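Serine acetyltransferase (Neisseria gonorrhoeae, PDB 6WYE) probably catalyses acetyl transfer from acetyl-CoA to L-serine, giving O-acetyl-L-serine, the first of two steps from serine to cysteine. Local coordinates at residues A[66-71]-A[91-96]; A[137-142]-A[171-176]; A[165-170]-A[182-187]. All blocks are in the same frame, centred on the assembly; numbering follows the deposited sequence.

Interaction 1: A[66-71]-A[91-96]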
loop_
_atom_site.group_PDB
_atom_site.type_symbol
_atom_site.label_atom_id
_atom_site.label_comp_id
_atom_site.label_asym_id
_atom_site.label_seq_id
_atom_site.Cartn_x
_atom_site.Cartn_y
_atom_site.Cartn_z
ATOM N N LEU A 66 14.843 7.226 -23.182
ATOM C CA LEU A 66 13.415 7.514 -23.132
ATOM C C LEU A 66 12.599 6.235 -22.983
ATOM O O LEU A 66 11.596 6.212 -22.263
ATOM C CB LEU A 66 12.992 8.277 -24.386
ATOM C CG LEU A 66 11.508 8.632 -24.468
ATOM C CD1 LEU A 66 11.168 9.739 -23.467
ATOM C CD2 LEU A 66 11.154 9.053 -25.877
ATOM N N GLY A 67 13.005 5.158 -23.662
ATOM C CA GLY A 67 12.263 3.910 -23.537
ATOM C C GLY A 67 12.255 3.380 -22.117
ATOM O O GLY A 67 11.241 2.862 -21.637
ATOM N N SER A 68 13.381 3.515 -21.418
ATOM C CA SER A 68 13.460 3.064 -20.034
ATOM C C SER A 68 12.573 3.920 -19.139
ATOM O O SER A 68 11.903 3.403 -18.234
ATOM C CB SER A 68 14.926 3.111 -19.565
ATOM O OG SER A 68 15.070 2.586 -18.255
ATOM N N VAL A 69 12.512 5.224 -19.420
ATOM C CA VAL A 69 11.603 6.107 -18.691
ATOM C C VAL A 69 10.158 5.676 -18.912
ATOM O O VAL A 69 9.385 5.512 -17.958
ATOM C CB VAL A 69 11.833 7.570 -19.112
ATOM C CG1 VAL A 69 10.719 8.476 -18.589
ATOM C CG2 VAL A 69 13.206 8.047 -18.617
ATOM N N LEU A 70 9.780 5.451 -20.171
ATOM C CA LEU A 70 8.399 5.083 -20.472
ATOM C C LEU A 70 8.017 3.770 -19.797
ATOM O O LEU A 70 6.978 3.679 -19.130
ATOM C CB LEU A 70 8.211 4.984 -21.979
ATOM C CG LEU A 70 6.788 4.626 -22.431
ATOM C CD1 LEU A 70 5.840 5.822 -22.260
ATOM C CD2 LEU A 70 6.823 4.164 -23.872
ATOM N N ALA A 71 8.872 2.755 -19.917
ATOM C CA ALA A 71 8.587 1.477 -19.269
ATOM C C ALA A 71 8.403 1.657 -17.772
ATOM O O ALA A 71 7.504 1.055 -17.168
ATOM C CB ALA A 71 9.714 0.479 -19.546
ATOM N N ILE A 91 9.207 -6.574 -17.980
ATOM C CA ILE A 91 8.472 -7.031 -19.157
ATOM C C ILE A 91 8.384 -5.916 -20.194
ATOM O O ILE A 91 8.633 -6.130 -21.390
ATOM C CB ILE A 91 7.081 -7.542 -18.745
ATOM C CG1 ILE A 91 7.230 -8.853 -17.961
ATOM C CG2 ILE A 91 6.199 -7.688 -19.971
ATOM C CD1 ILE A 91 6.036 -9.223 -17.098
ATOM N N TYR A 92 8.034 -4.705 -19.752
ATOM C CA TYR A 92 7.956 -3.577 -20.675
ATOM C C TYR A 92 9.321 -3.244 -21.265
ATOM O O TYR A 92 9.428 -2.892 -22.448
ATOM C CB TYR A 92 7.390 -2.349 -19.958
ATOM C CG TYR A 92 5.896 -2.370 -19.741
ATOM C CD1 TYR A 92 5.093 -3.353 -20.310
ATOM C CD2 TYR A 92 5.286 -1.390 -18.975
ATOM C CE1 TYR A 92 3.704 -3.343 -20.127
ATOM C CE2 TYR A 92 3.909 -1.382 -18.781
ATOM C CZ TYR A 92 3.131 -2.353 -19.349
ATOM O OH TYR A 92 1.772 -2.309 -19.125
ATOM N N GLN A 93 10.376 -3.317 -20.448
ATOM C CA GLN A 93 11.716 -3.046 -20.959
ATOM C C GLN A 93 12.131 -4.084 -22.001
ATOM O O GLN A 93 12.665 -3.732 -23.060
ATOM C CB GLN A 93 12.719 -2.993 -19.798
ATOM C CG GLN A 93 13.410 -1.646 -19.677
ATOM C CD GLN A 93 14.326 -1.558 -18.472
ATOM O OE1 GLN A 93 14.254 -2.383 -17.552
ATOM N NE2 GLN A 93 15.202 -0.559 -18.474
ATOM N N GLN A 94 11.869 -5.366 -21.734
ATOM C CA GLN A 94 12.201 -6.399 -22.717
ATOM C C GLN A 94 11.367 -6.248 -23.983
ATOM O O GLN A 94 11.878 -6.434 -25.093
ATOM C CB GLN A 94 12.009 -7.791 -22.120
ATOM N N ALA A 95 10.087 -5.897 -23.839
ATOM C CA ALA A 95 9.241 -5.701 -25.010
ATOM C C ALA A 95 9.738 -4.544 -25.859
ATOM O O ALA A 95 9.754 -4.631 -27.095
ATOM C CB ALA A 95 7.791 -5.467 -24.584
ATOM N N LEU A 96 10.133 -3.445 -25.220
ATOM C CA LEU A 96 10.716 -2.344 -25.973
ATOM C C LEU A 96 12.017 -2.764 -26.644
ATOM O O LEU A 96 12.312 -2.321 -27.762
ATOM C CB LEU A 96 10.956 -1.144 -25.058
ATOM C CG LEU A 96 9.714 -0.338 -24.691
ATOM C CD1 LEU A 96 10.082 0.711 -23.686
ATOM C CD2 LEU A 96 9.118 0.305 -25.919
#
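L96 lays its CD1 methyl over the backbone of G67, where two consecutive helices of the N-terminal helical domain, 66-78 and 85-98, pack as an antiparallel helical hairpin. The axes of 66-71 and 91-96 approach to 9.0 Å with 144° between their N-to-C directions, so the pair is splayed. It is tighter at A71 and Y92, whose CA atoms are 5.3 Å apart, than at G67 and L96. L96 bridges the wider end: with CG anti to the carbonyl carbon and CD1 then extended away from CA (chi2 174°), this methyl is carried across the gap until it stands 3.2 Å from G67 O. G67 has no side chain to hold it off. That carbonyl is already used within its own helix, accepting from A71 N, so the methyl meets a backbone surface whose polar atom is satisfied.

A71 is the small knob of the narrow end. Its CB points at the facing helix and meets the CB of Y92 at 3.7 Å, while L96 CD1 flanks the same A71 CB at 4.2 Å. The Y92 ring turns its edge to this helix, with A71 O near the ring plane, and also touches L74 and L78 of helix 66-78 and I141 of helix 131-147. L70 and L66 leave on other faces of their helix, to helices 100-116 and 34-48 among others.

At another edge of the contact the side chains are polar. Q93 runs out alongside S68, its first torsion well off a staggered position (chi1 -119°) and the chain beyond CG extended. S68 OG has its stronger partner in H63 ND1; the carboxamide of Q93 arrives beside it, with NE2 3.2 Å from S68 OG.

Interaction 2: A[137-142]-A[171-176]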
loop_
_atom_site.group_PDB
_atom_site.type_symbol
_atom_site.label_atom_id
_atom_site.label_comp_id
_atom_site.label_asym_id
_atom_site.label_seq_id
_atom_site.Cartn_x
_atom_site.Cartn_y
_atom_site.Cartn_z
ATOM N N GLN A 137 0.765 4.088 -25.690
ATOM C CA GLN A 137 2.032 3.375 -25.569
ATOM C C GLN A 137 1.860 2.075 -24.800
ATOM O O GLN A 137 2.493 1.071 -25.140
ATOM C CB GLN A 137 3.099 4.253 -24.912
ATOM C CG GLN A 137 3.299 5.662 -25.518
ATOM C CD GLN A 137 3.016 5.747 -27.011
ATOM O OE1 GLN A 137 3.388 4.860 -27.784
ATOM N NE2 GLN A 137 2.363 6.834 -27.424
ATOM N N ALA A 138 1.030 2.071 -23.748
ATOM C CA ALA A 138 0.723 0.803 -23.095
ATOM C C ALA A 138 0.138 -0.181 -24.096
ATOM O O ALA A 138 0.451 -1.376 -24.053
ATOM C CB ALA A 138 -0.246 1.003 -21.926
ATOM N N HIS A 139 -0.707 0.300 -25.017
ATOM C CA HIS A 139 -1.274 -0.636 -25.990
ATOM C C HIS A 139 -0.210 -1.178 -26.936
ATOM O O HIS A 139 -0.201 -2.374 -27.242
ATOM C CB HIS A 139 -2.386 -0.005 -26.814
ATOM C CG HIS A 139 -2.701 -0.809 -28.040
ATOM N ND1 HIS A 139 -3.367 -2.017 -27.981
ATOM C CD2 HIS A 139 -2.341 -0.643 -29.335
ATOM C CE1 HIS A 139 -3.452 -2.530 -29.196
ATOM N NE2 HIS A 139 -2.837 -1.713 -30.036
ATOM N N ARG A 140 0.694 -0.317 -27.406
ATOM C CA ARG A 140 1.762 -0.783 -28.292
ATOM C C ARG A 140 2.520 -1.944 -27.665
ATOM O O ARG A 140 2.725 -2.986 -28.300
ATOM C CB ARG A 140 2.725 0.365 -28.608
ATOM C CG ARG A 140 2.150 1.485 -29.416
ATOM C CD ARG A 140 3.265 2.445 -29.848
ATOM N NE ARG A 140 2.730 3.721 -30.312
ATOM C CZ ARG A 140 2.084 3.881 -31.466
ATOM N NH1 ARG A 140 1.900 2.847 -32.282
ATOM N NH2 ARG A 140 1.627 5.075 -31.810
ATOM N N ILE A 141 2.912 -1.804 -26.396
ATOM C CA ILE A 141 3.543 -2.930 -25.707
ATOM C C ILE A 141 2.559 -4.084 -25.564
ATOM O O ILE A 141 2.902 -5.252 -25.809
ATOM C CB ILE A 141 4.092 -2.485 -24.339
ATOM C CG1 ILE A 141 5.054 -1.310 -24.516
ATOM C CG2 ILE A 141 4.781 -3.655 -23.643
ATOM C CD1 ILE A 141 5.522 -0.699 -23.205
ATOM N N ASN A 142 1.313 -3.781 -25.182
ATOM C CA ASN A 142 0.308 -4.833 -25.046
ATOM C C ASN A 142 0.149 -5.614 -26.341
ATOM O O ASN A 142 0.036 -6.849 -26.321
ATOM C CB ASN A 142 -1.038 -4.244 -24.626
ATOM C CG ASN A 142 -1.710 -5.079 -23.567
ATOM O OD1 ASN A 142 -1.035 -5.673 -22.726
ATOM N ND2 ASN A 142 -3.040 -5.149 -23.605
ATOM N N PRO A 171 -6.007 -5.881 -27.415
ATOM C CA PRO A 171 -4.577 -6.077 -27.734
ATOM C C PRO A 171 -4.295 -6.325 -29.204
ATOM O O PRO A 171 -3.163 -6.071 -29.654
ATOM C CB PRO A 171 -4.190 -7.305 -26.890
ATOM C CG PRO A 171 -5.213 -7.400 -25.858
ATOM C CD PRO A 171 -6.486 -6.866 -26.436
ATOM N N ALA A 172 -5.278 -6.820 -29.964
ATOM C CA ALA A 172 -5.096 -7.093 -31.382
ATOM C C ALA A 172 -5.235 -5.853 -32.262
ATOM O O ALA A 172 -4.868 -5.909 -33.440
ATOM C CB ALA A 172 -6.087 -8.174 -31.834
ATOM N N ALA A 173 -5.726 -4.735 -31.729
ATOM C CA ALA A 173 -5.835 -3.524 -32.529
ATOM C C ALA A 173 -4.451 -3.067 -32.985
ATOM O O ALA A 173 -3.462 -3.198 -32.254
ATOM C CB ALA A 173 -6.515 -2.414 -31.726
ATOM N N ARG A 174 -4.390 -2.526 -34.200
ATOM C CA ARG A 174 -3.137 -2.124 -34.837
ATOM C C ARG A 174 -3.092 -0.606 -34.982
ATOM O O ARG A 174 -3.969 -0.013 -35.615
ATOM C CB ARG A 174 -2.992 -2.801 -36.203
ATOM C CG ARG A 174 -2.509 -4.261 -36.134
ATOM C CD ARG A 174 -2.853 -5.039 -37.402
ATOM N NE ARG A 174 -2.483 -4.323 -38.627
ATOM C CZ ARG A 174 -3.144 -4.429 -39.780
ATOM N NH1 ARG A 174 -4.210 -5.222 -39.873
ATOM N NH2 ARG A 174 -2.745 -3.745 -40.843
ATOM N N LEU A 175 -2.060 0.017 -34.413
ATOM C CA LEU A 175 -1.955 1.470 -34.330
ATOM C C LEU A 175 -0.679 1.945 -35.010
ATOM O O LEU A 175 0.415 1.476 -34.673
ATOM C CB LEU A 175 -1.953 1.933 -32.866
ATOM C CG LEU A 175 -3.285 2.314 -32.204
ATOM C CD1 LEU A 175 -4.347 1.272 -32.449
ATOM C CD2 LEU A 175 -3.092 2.518 -30.708
ATOM N N GLY A 176 -0.812 2.894 -35.936
ATOM C CA GLY A 176 0.334 3.513 -36.578
ATOM C C GLY A 176 1.006 4.527 -35.665
ATOM O O GLY A 176 0.695 4.636 -34.481
#
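Side chains H139 and R140 of helix 131-147 donate to backbone carbonyls of A173, L175 and G176 in a buried polar contact, which fastens this helix of the helical domain to the first coil of the left-handed parallel β-helix. The H139 ring turns its edge to A173, just before strand 174-175: NE2 binds A173 O at 2.7 Å, the oxygen lying in the ring plane although the nitrogen sits some 50° above the carbonyl plane. L175 crosses the same ring obliquely, its CD2 3.5 Å from H139 CD2. R140, extended from CG to NE, reaches G176 end-on. Its NH2 is 2.9 Å and its NH1 3.1 Å from G176 O, which thus accepts from both nitrogens; NH1 adds a weak bond to L175 O. From its own helix, Q137 OE1 takes R140 NE at 2.8 Å, also in the guanidinium plane. P171 CG packs alongside the amide of N142, whose ND2 is bound to A154 O.

D109 completes the setting with a salt bridge to R140 NH2. With partners on NE, NH1 and NH2, the orientation of the buried guanidinium plane is fixed, and its positive charge is probably balanced by D109.

Interaction 3: A[165-170]-A[182-187]. With LMR ((2S)-2-hydroxybutanedioic acid), chain H.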
loop_
_atom_site.group_PDB
_atom_site.type_symbol
_atom_site.label_atom_id
_atom_site.label_comp_id
_atom_site.label_asym_id
_atom_site.label_seq_id
_atom_site.Cartn_x
_atom_site.Cartn_y
_atom_site.Cartn_z
ATOM N N PHE A 165 -6.883 4.127 -17.093
ATOM C CA PHE A 165 -6.904 5.187 -18.091
ATOM C C PHE A 165 -8.297 5.473 -18.633
ATOM O O PHE A 165 -8.470 6.471 -19.331
ATOM C CB PHE A 165 -5.979 4.844 -19.272
ATOM C CG PHE A 165 -4.524 4.644 -18.891
ATOM C CD1 PHE A 165 -3.939 5.399 -17.885
ATOM C CD2 PHE A 165 -3.745 3.700 -19.553
ATOM C CE1 PHE A 165 -2.607 5.221 -17.541
ATOM C CE2 PHE A 165 -2.414 3.516 -19.217
ATOM C CZ PHE A 165 -1.836 4.288 -18.211
ATOM N N GLY A 166 -9.295 4.653 -18.310
ATOM C CA GLY A 166 -10.588 4.837 -18.934
ATOM C C GLY A 166 -10.564 4.579 -20.425
ATOM O O GLY A 166 -11.419 5.085 -21.145
ATOM N N VAL A 167 -9.605 3.783 -20.897
ATOM C CA VAL A 167 -9.388 3.525 -22.316
ATOM C C VAL A 167 -9.429 2.019 -22.534
ATOM O O VAL A 167 -8.739 1.270 -21.837
ATOM C CB VAL A 167 -8.042 4.098 -22.795
ATOM C CG1 VAL A 167 -7.741 3.603 -24.200
ATOM C CG2 VAL A 167 -8.035 5.631 -22.764
ATOM N N ASP A 168 -10.225 1.571 -23.501
ATOM C CA ASP A 168 -10.358 0.142 -23.774
ATOM C C ASP A 168 -9.875 -0.111 -25.197
ATOM O O ASP A 168 -10.596 0.166 -26.157
ATOM C CB ASP A 168 -11.807 -0.320 -23.562
ATOM C CG ASP A 168 -11.965 -1.823 -23.675
ATOM O OD1 ASP A 168 -11.074 -2.486 -24.248
ATOM O OD2 ASP A 168 -12.986 -2.359 -23.185
ATOM N N ILE A 169 -8.662 -0.634 -25.339
ATOM C CA ILE A 169 -8.123 -1.011 -26.640
ATOM C C ILE A 169 -7.808 -2.507 -26.610
ATOM O O ILE A 169 -7.003 -2.964 -25.789
ATOM C CB ILE A 169 -6.876 -0.193 -27.006
ATOM C CG1 ILE A 169 -7.176 1.313 -26.970
ATOM C CG2 ILE A 169 -6.342 -0.617 -28.382
ATOM C CD1 ILE A 169 -5.904 2.166 -26.971
ATOM N N HIS A 170 -8.428 -3.256 -27.513
ATOM C CA HIS A 170 -8.153 -4.682 -27.619
ATOM C C HIS A 170 -6.695 -4.908 -28.015
ATOM O O HIS A 170 -6.178 -4.200 -28.877
ATOM C CB HIS A 170 -9.079 -5.318 -28.661
ATOM C CG HIS A 170 -9.086 -6.811 -28.619
ATOM N ND1 HIS A 170 -8.080 -7.575 -29.172
ATOM C CD2 HIS A 170 -9.955 -7.685 -28.051
ATOM C CE1 HIS A 170 -8.336 -8.857 -28.957
ATOM N NE2 HIS A 170 -9.469 -8.951 -28.282
ATOM N N ASP A 182 -6.147 12.836 -27.383
ATOM C CA ASP A 182 -6.225 13.945 -26.438
ATOM C C ASP A 182 -7.311 13.693 -25.390
ATOM O O ASP A 182 -8.450 13.365 -25.746
ATOM C CB ASP A 182 -6.507 15.234 -27.206
ATOM C CG ASP A 182 -6.251 16.475 -26.389
ATOM O OD1 ASP A 182 -5.653 16.372 -25.296
ATOM O OD2 ASP A 182 -6.652 17.565 -26.849
ATOM N N HIS A 183 -6.989 13.860 -24.098
ATOM C CA HIS A 183 -7.911 13.666 -22.926
ATOM C C HIS A 183 -8.158 12.174 -22.704
ATOM O O HIS A 183 -8.159 11.789 -21.538
ATOM C CB HIS A 183 -9.167 14.534 -22.958
ATOM C CG HIS A 183 -9.004 15.911 -23.497
ATOM N ND1 HIS A 183 -8.329 16.893 -22.818
ATOM C CD2 HIS A 183 -9.469 16.478 -24.625
ATOM C CE1 HIS A 183 -8.368 18.001 -23.519
ATOM N NE2 HIS A 183 -9.064 17.773 -24.624
ATOM N N ALA A 184 -8.520 11.433 -23.748
ATOM C CA ALA A 184 -8.564 9.962 -23.791
ATOM C C ALA A 184 -9.823 9.310 -23.230
ATOM O O ALA A 184 -10.262 8.292 -23.771
ATOM C CB ALA A 184 -7.363 9.347 -23.055
ATOM N N THR A 185 -10.391 9.852 -22.150
ATOM C CA THR A 185 -11.463 9.164 -21.429
ATOM C C THR A 185 -12.542 8.649 -22.372
ATOM O O THR A 185 -13.107 9.406 -23.162
ATOM C CB THR A 185 -12.100 10.098 -20.411
ATOM O OG1 THR A 185 -11.064 10.793 -19.697
ATOM C CG2 THR A 185 -12.945 9.292 -19.428
ATOM N N GLY A 186 -12.838 7.359 -22.272
ATOM C CA GLY A 186 -13.914 6.783 -23.059
ATOM C C GLY A 186 -13.521 6.251 -24.420
ATOM O O GLY A 186 -14.392 5.760 -25.144
ATOM N N PHE A 187 -12.249 6.350 -24.807
ATOM C CA PHE A 187 -11.820 5.808 -26.092
ATOM C C PHE A 187 -11.924 4.293 -26.094
ATOM O O PHE A 187 -11.569 3.619 -25.122
ATOM C CB PHE A 187 -10.379 6.225 -26.409
ATOM C CG PHE A 187 -9.876 5.708 -27.732
ATOM C CD1 PHE A 187 -10.453 6.139 -28.927
ATOM C CD2 PHE A 187 -8.817 4.809 -27.790
ATOM C CE1 PHE A 187 -9.988 5.682 -30.160
ATOM C CE2 PHE A 187 -8.349 4.338 -29.024
ATOM C CZ PHE A 187 -8.946 4.778 -30.216
HETATM C C1 LMR H . -6.588 22.413 -26.746
HETATM O O1A LMR H . -7.180 23.110 -27.530
HETATM O O1B LMR H . -5.962 22.825 -25.807
HETATM C C2 LMR H . -6.661 20.902 -26.980
HETATM O O2 LMR H . -6.061 20.194 -25.944
HETATM C C3 LMR H . -8.103 20.410 -27.136
HETATM C C4 LMR H . -8.947 20.704 -25.918
HETATM O O4A LMR H . -8.402 21.092 -24.924
HETATM O O4B LMR H . -10.126 20.538 -25.992
HETATM O O HOH W 1 -13.168 3.420 -22.539
#
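V167 wedges its two methyls between A184 and F187, between the first and second coils of the left-handed parallel β-helix that marks the hexapeptide-repeat transferases. Loop 182-187 turns the chain from strand 180-182 into 188-189, which lies beside 168-169, one coil earlier. With CG1 anti to the backbone N (chi1 170°), the two prongs of V167 part: CG2 rests 3.8 Å from A184 CB, while CG1 meets the ring edge of F187, 3.9 Å from CD2. I169 presses against the same side of that ring, its CG1 3.8 Å from F187 CE2. V167 CG1 and I169 CD1 both lie at the edge of the ring, near its plane; the ring also touches I201 and V205.

The backbone supplies the other bump. G166, the first residue beyond helix 151-165, with positive phi, pushes its carbonyl against the type II turn A184-F187, and G186 N closes on G166 O at 2.9 Å. G186 occupies the turn's third position, with the positive phi (90°) expected there. Beyond it, D168 N binds F187 O nearly straight (174°) at 2.9 Å, a rung of the parallel ladder between neighbouring coils. One water donates to both G166 O and F187 O.

The start of the loop faces a subunit interface. D168 OD1 is held by Q158 NE2 of its own chain, D168 OD2 by H183 ND1 of the second subunit, and this chain's H183 pairs likewise with D168 of the third subunit. D182 and H183 line a pocket holding the malate, which is hydrogen-bonded by D117 and by G209, R217 and H218 of the third subunit. There D182 OD1 sits over the centre of the H183 ring, 3.6 Å above its plane, and D182 OD2 lies 2.8 Å from the malate O2.

The three contacts run from the helical domain inward to the β-helix. Interaction 1, partly buried, joins two helices mainly through apolar side chains set against the small A71 and G67, with a polar pair at one edge. Interactions 2 and 3 are buried. Interaction 2 joins helix to β-helix with charged and polar donors on backbone carbonyls, whereas interaction 3 joins successive coils by main-chain bonds and branched side chains, and reaches a ligand pocket between subunits. Helix 131-147 connects them: I141 packs on Y92 and A95 of interaction 1, and H139 touches I169 and H170 of interaction 3. Interactions 2 and 3 both use the first coil, 165-170 running directly into 171-176; interactions 1 and 3 do not touch.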